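Local atomic coordinates of collectin placenta 1 (Mus musculus, PDB entry 2OX9), a protein that is a scavenger receptor that binds the leukocyte cell-surface glycan Lewis(x) through its calcium-dependent C-type lectin carbohydrate-recognition domain. Residues E60-I64 and C106-I110. Sequence-based numbering, arbitrary orientation.
Sequences ESHWI and CAGLI
Strands 62-64 and 106-109 run antiparallel, with 130° between their directions and an axis separation of 4.4 Å. The backbone is extended throughout. His62 and Leu109 form a hydrogen-bonded pair (CA-CA 5.0 Å). Trp63 and Gly108 form the next, non-hydrogen-bonded pair (CA-CA 4.1 Å).

Three backbone hydrogen bonds hold the register: His62 N to Leu109 O (3.1 Å), Leu109 N to His62 O (2.8 Å) and Ile64 N to Ala107 O (3.1 Å). Ser61 CA adds a CA-H...O contact to Leu109 O at 3.2 Å. At the start of strand 62-64 and the end of strand 106-109, one water bridges Glu60 O (3.0 Å), His62 ND1 (3.1 Å) and Leu109 O (2.9 Å).

Apolar contacts line both faces. On one, Ile64 CG2 meets Leu109 CG at 3.6 Å. On the other, the Trp63 indole (chi1 m) runs beside Gly108, with Ala107 O at its edge, 3.3 Å from CE3, and CZ3 reaches Cys106 CB at 3.5 Å. Cys106 SG lies obliquely 5.4 Å from the centroid of the six-membered ring. Trp63 NE1 bonds Glu24 O, and Phe26 packs edge-to-face on Trp63.

Cys106 is disulfide-bonded to Cys120. The side chain of Ile110 lies about 4 Å from the bound fucose. Strands 125-131 and 115-118 flank the pair, which forms the buried centre of the mixed sheet of the C-type lectin fold.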
# COMPACT_ATOMS: atom_id res chain seq x y z
N GLU A 60 8.17 9.71 -4.96
CA GLU A 60 8.10 8.26 -4.77
C GLU A 60 6.68 7.76 -4.53
O GLU A 60 5.84 8.48 -3.99
CB GLU A 60 9.01 7.82 -3.62
CG GLU A 60 8.89 8.63 -2.35
CD GLU A 60 9.72 9.90 -2.38
OE1 GLU A 60 10.96 9.80 -2.47
OE2 GLU A 60 9.13 11.00 -2.32
N SER A 61 6.42 6.53 -4.96
CA SER A 61 5.12 5.90 -4.78
C SER A 61 5.24 4.99 -3.56
O SER A 61 6.34 4.54 -3.23
CB SER A 61 4.75 5.05 -6.00
OG SER A 61 4.83 5.82 -7.19
N HIS A 62 4.13 4.71 -2.90
CA HIS A 62 4.15 3.87 -1.70
C HIS A 62 3.25 2.65 -1.79
O HIS A 62 2.04 2.78 -1.94
CB HIS A 62 3.73 4.67 -0.47
CG HIS A 62 4.75 5.65 0.01
ND1 HIS A 62 4.92 6.89 -0.58
CD2 HIS A 62 5.67 5.58 1.00
CE1 HIS A 62 5.89 7.53 0.04
NE2 HIS A 62 6.37 6.76 1.00
N TRP A 63 3.85 1.47 -1.68
CA TRP A 63 3.09 0.23 -1.72
C TRP A 63 2.10 0.18 -0.54
O TRP A 63 2.44 0.63 0.57
CB TRP A 63 4.03 -0.97 -1.55
CG TRP A 63 4.90 -1.32 -2.71
CD1 TRP A 63 6.25 -1.56 -2.66
CD2 TRP A 63 4.49 -1.62 -4.05
NE1 TRP A 63 6.69 -2.00 -3.89
CE2 TRP A 63 5.64 -2.05 -4.76
CE3 TRP A 63 3.26 -1.58 -4.72
CZ2 TRP A 63 5.59 -2.43 -6.11
CZ3 TRP A 63 3.21 -1.96 -6.06
CH2 TRP A 63 4.38 -2.38 -6.74
N ILE A 64 0.90 -0.34 -0.77
CA ILE A 64 -0.07 -0.53 0.31
C ILE A 64 -0.43 -2.03 0.23
O ILE A 64 -0.18 -2.66 -0.79
CB ILE A 64 -1.35 0.36 0.17
CG1 ILE A 64 -2.10 0.05 -1.12
CG2 ILE A 64 -0.95 1.85 0.24
CD1 ILE A 64 -3.44 0.75 -1.21
N CYS A 106 -0.52 -5.22 -7.98
CA CYS A 106 -0.09 -4.67 -6.70
C CYS A 106 -0.47 -3.19 -6.64
O CYS A 106 -0.26 -2.47 -7.60
CB CYS A 106 1.42 -4.89 -6.54
SG CYS A 106 1.83 -6.64 -6.17
N ALA A 107 -1.03 -2.75 -5.51
CA ALA A 107 -1.46 -1.36 -5.38
C ALA A 107 -0.49 -0.47 -4.62
O ALA A 107 0.21 -0.93 -3.72
CB ALA A 107 -2.83 -1.31 -4.72
N GLY A 108 -0.51 0.81 -4.98
CA GLY A 108 0.34 1.80 -4.35
C GLY A 108 -0.21 3.21 -4.47
O GLY A 108 -1.06 3.49 -5.33
N LEU A 109 0.28 4.10 -3.60
CA LEU A 109 -0.15 5.49 -3.58
C LEU A 109 0.70 6.36 -4.51
O LEU A 109 1.93 6.32 -4.45
CB LEU A 109 -0.05 6.04 -2.14
CG LEU A 109 -0.74 5.21 -1.04
CD1 LEU A 109 -0.53 5.84 0.32
CD2 LEU A 109 -2.21 5.13 -1.34
N ILE A 110 0.04 7.13 -5.37
CA ILE A 110 0.76 8.02 -6.28
C ILE A 110 0.42 9.48 -5.94
O ILE A 110 0.17 9.80 -4.78
CB ILE A 110 0.43 7.71 -7.76
CG1 ILE A 110 -1.08 7.65 -7.96
CG2 ILE A 110 1.09 6.40 -8.17
CD1 ILE A 110 -1.49 7.44 -9.40
O HOH W 1 3.12 8.28 -2.63